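Local coordinates for protein membrane-bound lytic murein transglycosylase (Agrobacterium tumefaciens, PDB 2PNW) that probably cleaves the glycan strands of peptidoglycan as a membrane-bound lytic transglycosylase of the MltA family, at residues A[180-185]-A[236-241]; A[215-220]-A[250-255]. All blocks are in the same frame, centred on the assembly; numbering follows the deposited sequence.

Interaction 1 of 2, residues A[180-185]-A[236-241]; sequences KVDLFF and TIRQWL
Arg238 carries most of the polar contact between the two helices, reaching from 236-241 to Asp182 and Phe185 on 180-185. Its NH1 lies 2.8 Å from Asp182 OD1, a salt bridge whose hydrogen bond is weak: the N-H...O angle is only 128°, and the carboxylate and guanidinium planes are turned 62° apart. The other amino group, NH2, donates to a water 2.8 Å away that lies at the guanidinium edge, and this water in turn donates to Asp182 O. One arginine thus grips both the side chain and, through water, the backbone of the same residue. Tyr102 OH is a further, weak partner of NH2.

The flat group also stacks on Phe185. Arg238 CZ sits 4.1 Å from the Phe185 ring centroid, over one face, a cation-pi contact; the two planes are 19° apart, so the guanidinium lies stacked on the ring. NE lies above the ring centre, while NH2 overhangs the CB end, 3.4 Å from Phe185 CB. The arginine chain is extended from CG to NE, which carries NE across the gap, and its CG packs against CE2 and CZ of the ring.

Apolar contacts complete the interface. At the ring edge, Phe185 CZ meets Ile237 CG2 at 4.0 Å. One turn away, Val181 CG1 touches Leu241 CD1 at 3.9 Å, and the two side chains cross obliquely.

The short axes come no closer than 11.2 Å and run roughly antiparallel, a gap spanned by side chains, with Arg238 reaching farthest. Within the MltA-specific insert, Leu241 also packs on Ile217 of helix 217-223 and Val248 of helix 248-252, whereas Leu183 touches Tyr118 and Ile120 of strand 118-121.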
# COMPACT_ATOMS: atom_id res chain seq x y z
N LYS A 180 -0.63 16.14 14.39
CA LYS A 180 -0.85 16.30 12.94
C LYS A 180 0.15 15.50 12.10
O LYS A 180 -0.21 14.99 11.03
CB LYS A 180 -0.98 17.79 12.50
CG LYS A 180 0.27 18.61 12.46
CD LYS A 180 -0.10 20.07 12.19
CE LYS A 180 0.92 21.02 12.76
NZ LYS A 180 0.47 22.44 12.55
N VAL A 181 1.39 15.34 12.59
CA VAL A 181 2.37 14.58 11.84
C VAL A 181 2.04 13.08 11.86
O VAL A 181 2.16 12.40 10.84
CB VAL A 181 3.82 14.87 12.29
CG1 VAL A 181 4.78 13.91 11.58
CG2 VAL A 181 4.17 16.34 11.93
N ASP A 182 1.60 12.58 13.01
CA ASP A 182 1.28 11.16 13.10
C ASP A 182 0.10 10.88 12.17
O ASP A 182 0.09 9.86 11.46
CB ASP A 182 0.94 10.75 14.54
CG ASP A 182 2.19 10.61 15.45
OD1 ASP A 182 3.31 10.63 14.94
OD2 ASP A 182 2.03 10.49 16.68
N LEU A 183 -0.89 11.77 12.17
CA LEU A 183 -2.03 11.60 11.26
C LEU A 183 -1.62 11.70 9.79
O LEU A 183 -2.10 10.94 8.93
CB LEU A 183 -3.13 12.61 11.59
CG LEU A 183 -4.34 12.59 10.65
CD1 LEU A 183 -5.01 11.20 10.60
CD2 LEU A 183 -5.30 13.65 11.14
N PHE A 184 -0.75 12.66 9.46
CA PHE A 184 -0.19 12.72 8.10
C PHE A 184 0.40 11.39 7.66
O PHE A 184 0.13 10.91 6.54
CB PHE A 184 0.85 13.88 7.96
CG PHE A 184 1.33 14.08 6.54
CD1 PHE A 184 0.66 14.96 5.69
CD2 PHE A 184 2.42 13.37 6.05
CE1 PHE A 184 1.11 15.18 4.37
CE2 PHE A 184 2.88 13.57 4.72
CZ PHE A 184 2.19 14.48 3.88
N PHE A 185 1.24 10.78 8.50
CA PHE A 185 1.82 9.49 8.14
C PHE A 185 0.80 8.35 8.00
O PHE A 185 1.01 7.44 7.22
CB PHE A 185 2.94 9.12 9.10
CG PHE A 185 4.26 9.73 8.72
CD1 PHE A 185 5.17 9.01 7.94
CD2 PHE A 185 4.59 11.03 9.11
CE1 PHE A 185 6.40 9.57 7.57
CE2 PHE A 185 5.81 11.60 8.75
CZ PHE A 185 6.73 10.88 8.00
N THR A 236 14.09 10.24 10.23
CA THR A 236 14.73 11.57 10.10
C THR A 236 13.76 12.64 9.60
O THR A 236 13.89 13.82 9.95
CB THR A 236 16.00 11.55 9.23
OG1 THR A 236 15.66 11.26 7.86
CG2 THR A 236 16.97 10.48 9.74
N ILE A 237 12.80 12.23 8.78
CA ILE A 237 11.75 13.14 8.33
C ILE A 237 10.90 13.59 9.53
O ILE A 237 10.65 14.78 9.73
CB ILE A 237 10.86 12.50 7.23
CG1 ILE A 237 11.66 12.28 5.92
CG2 ILE A 237 9.63 13.39 6.93
CD1 ILE A 237 10.92 11.34 4.88
N ARG A 238 10.48 12.63 10.35
CA ARG A 238 9.70 12.95 11.55
C ARG A 238 10.52 13.84 12.52
O ARG A 238 9.98 14.77 13.11
CB ARG A 238 9.30 11.67 12.25
CG ARG A 238 8.12 10.91 11.60
CD ARG A 238 7.89 9.63 12.42
NE ARG A 238 6.82 8.74 11.92
CZ ARG A 238 5.53 8.86 12.23
NH1 ARG A 238 5.11 9.85 13.00
NH2 ARG A 238 4.66 7.96 11.78
N GLN A 239 11.81 13.55 12.66
CA GLN A 239 12.68 14.40 13.53
C GLN A 239 12.71 15.84 13.01
O GLN A 239 12.59 16.80 13.79
CB GLN A 239 14.11 13.84 13.60
CG GLN A 239 15.02 14.56 14.66
CD GLN A 239 14.45 14.46 16.06
OE1 GLN A 239 14.27 13.37 16.59
NE2 GLN A 239 14.17 15.61 16.66
N TRP A 240 12.91 15.99 11.70
CA TRP A 240 12.98 17.34 11.09
C TRP A 240 11.70 18.09 11.37
O TRP A 240 11.71 19.24 11.80
CB TRP A 240 13.22 17.29 9.56
CG TRP A 240 13.46 18.67 8.99
CD1 TRP A 240 14.69 19.28 8.82
CD2 TRP A 240 12.48 19.62 8.57
NE1 TRP A 240 14.52 20.54 8.30
CE2 TRP A 240 13.18 20.79 8.15
CE3 TRP A 240 11.07 19.62 8.51
CZ2 TRP A 240 12.52 21.92 7.67
CZ3 TRP A 240 10.41 20.76 8.05
CH2 TRP A 240 11.14 21.90 7.63
N LEU A 241 10.56 17.41 11.16
CA LEU A 241 9.27 18.01 11.42
C LEU A 241 9.06 18.35 12.91
O LEU A 241 8.51 19.38 13.25
CB LEU A 241 8.15 17.07 10.92
CG LEU A 241 8.03 16.99 9.38
CD1 LEU A 241 7.15 15.73 9.04
CD2 LEU A 241 7.49 18.28 8.74
O HOH W 1 1.91 7.86 12.42

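Interaction 2 of 2, residues A[215-220]-A[250-255]; sequences SPIGRL and GVLWHN
His254 and Leu220 reach toward each other tip to tip, with Leu220 CD2 over one face of the imidazole, 4.0 Å from the ring centroid and 29° off its normal, a CH-pi contact. Ser215 lies over the opposite face, its CB 3.6 Å from His254 NE2. With CG anti to the backbone N (chi1 173°), the root of the His254 ring lies beside Leu220 CD2, which also touches His254 CB.

Deeper in, Ile217 meets the other helix through two branches: CG2 packs 3.4 Å from Val251 O, and CD1 rests 3.9 Å from Leu252 CD2. Val251 CG1 adds contact with Ile217 CB.

Polar bonds fix the loop ends around this packing. Ser215 N donates to Asn255 OD1 at 3.1 Å and nearly straight (164°), although the donor stands above the carbonyl plane. A water joins Ser215 OG to His254 O, and another, in the plane of the imidazole, links NE2 to Pro216 O; Pro216 is the N-cap residue of helix 217-223.

Phe184 of helix 180-189 touches Ile217, Leu252 and Asn255, while Ile237 and Leu241 of helix 234-243 pack on Ile217, placing this pairing within a four-helix cluster.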
# COMPACT_ATOMS: atom_id res chain seq x y z
N SER A 215 2.23 14.20 -3.35
CA SER A 215 3.62 14.71 -3.38
C SER A 215 4.39 14.27 -2.15
O SER A 215 3.93 14.49 -1.03
CB SER A 215 3.67 16.23 -3.50
OG SER A 215 2.90 16.65 -4.61
N PRO A 216 5.52 13.57 -2.35
CA PRO A 216 6.31 13.09 -1.22
C PRO A 216 7.07 14.21 -0.50
O PRO A 216 7.84 14.97 -1.15
CB PRO A 216 7.27 12.10 -1.87
CG PRO A 216 7.41 12.56 -3.28
CD PRO A 216 6.09 13.14 -3.65
N ILE A 217 6.88 14.32 0.81
CA ILE A 217 7.54 15.41 1.56
C ILE A 217 9.03 15.14 1.74
O ILE A 217 9.80 16.09 1.87
CB ILE A 217 6.83 15.76 2.91
CG1 ILE A 217 6.85 14.56 3.87
CG2 ILE A 217 5.37 16.29 2.65
CD1 ILE A 217 6.48 14.96 5.28
N GLY A 218 9.43 13.87 1.71
CA GLY A 218 10.86 13.51 1.79
C GLY A 218 11.63 14.17 0.66
O GLY A 218 12.69 14.77 0.86
N ARG A 219 11.09 14.08 -0.55
CA ARG A 219 11.75 14.67 -1.71
C ARG A 219 11.80 16.19 -1.61
O ARG A 219 12.81 16.81 -1.99
CB ARG A 219 11.03 14.22 -3.00
CG ARG A 219 11.62 14.76 -4.30
CD ARG A 219 13.14 14.58 -4.40
NE ARG A 219 13.57 13.19 -4.32
CZ ARG A 219 14.84 12.81 -4.23
NH1 ARG A 219 15.82 13.71 -4.22
NH2 ARG A 219 15.13 11.52 -4.16
N LEU A 220 10.75 16.80 -1.08
CA LEU A 220 10.73 18.24 -0.88
C LEU A 220 11.86 18.64 0.05
O LEU A 220 12.57 19.61 -0.19
CB LEU A 220 9.40 18.71 -0.28
CG LEU A 220 9.30 20.21 0.07
CD1 LEU A 220 9.58 21.07 -1.11
CD2 LEU A 220 7.94 20.59 0.63
N GLY A 250 3.43 24.18 6.04
CA GLY A 250 3.87 24.47 4.66
C GLY A 250 4.37 23.24 3.94
O GLY A 250 4.12 23.05 2.74
N VAL A 251 5.08 22.38 4.69
CA VAL A 251 5.63 21.17 4.15
C VAL A 251 4.51 20.13 3.93
O VAL A 251 4.44 19.54 2.87
CB VAL A 251 6.74 20.61 5.07
CG1 VAL A 251 7.18 19.19 4.63
CG2 VAL A 251 7.97 21.58 5.09
N LEU A 252 3.69 19.88 4.94
CA LEU A 252 2.62 18.87 4.77
C LEU A 252 1.69 19.26 3.62
O LEU A 252 1.24 18.42 2.85
CB LEU A 252 1.79 18.73 6.05
CG LEU A 252 2.62 18.27 7.26
CD1 LEU A 252 1.66 17.85 8.40
CD2 LEU A 252 3.62 17.15 6.89
N TRP A 253 1.41 20.56 3.51
CA TRP A 253 0.43 21.04 2.52
C TRP A 253 0.93 21.01 1.06
O TRP A 253 0.14 21.15 0.11
CB TRP A 253 -0.07 22.43 2.92
CG TRP A 253 -0.93 22.45 4.17
CD1 TRP A 253 -1.58 21.39 4.74
CD2 TRP A 253 -1.26 23.59 4.97
NE1 TRP A 253 -2.26 21.79 5.86
CE2 TRP A 253 -2.10 23.14 6.01
CE3 TRP A 253 -0.92 24.96 4.91
CZ2 TRP A 253 -2.62 24.01 6.98
CZ3 TRP A 253 -1.44 25.82 5.86
CH2 TRP A 253 -2.28 25.35 6.89
N HIS A 254 2.25 20.80 0.90
CA HIS A 254 2.86 20.48 -0.41
C HIS A 254 2.22 19.21 -0.96
O HIS A 254 2.09 19.05 -2.17
CB HIS A 254 4.36 20.26 -0.24
CG HIS A 254 5.05 19.76 -1.47
ND1 HIS A 254 5.20 20.53 -2.61
CD2 HIS A 254 5.72 18.61 -1.72
CE1 HIS A 254 5.89 19.86 -3.51
NE2 HIS A 254 6.21 18.68 -2.99
N ASN A 255 1.83 18.31 -0.07
CA ASN A 255 1.05 17.13 -0.48
C ASN A 255 -0.43 17.49 -0.51
O ASN A 255 -1.13 17.48 0.51
CB ASN A 255 1.27 15.93 0.46
CG ASN A 255 0.41 14.73 0.06
OD1 ASN A 255 0.15 14.53 -1.13
ND2 ASN A 255 -0.08 13.98 1.04
O HOH W 2 0.31 17.22 -4.26
O HOH W 3 7.65 16.43 -3.52

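Interactions 1 and 2 lie 11 Å apart, centre to centre, and adjoin directly. Phe184, which takes almost no part in interaction 1, joins them: its CE1 is 3.6 Å from Leu252 O, and its CZ is 3.7 Å from Asn255 ND2 and 3.9 Å from Ile217 CG2. On the other helix of interaction 1, Ile237 CD1 packs 3.8 Å from Gly218 CA. The segments alternate along the chain, with helix 234-243 following 217-223 and preceding 248-252, so the two contacts cross along the chain and touch in space. Both lie within the MltA-specific insert, where they join helices 180-189, 217-223, 234-243 and 248-252 by packing.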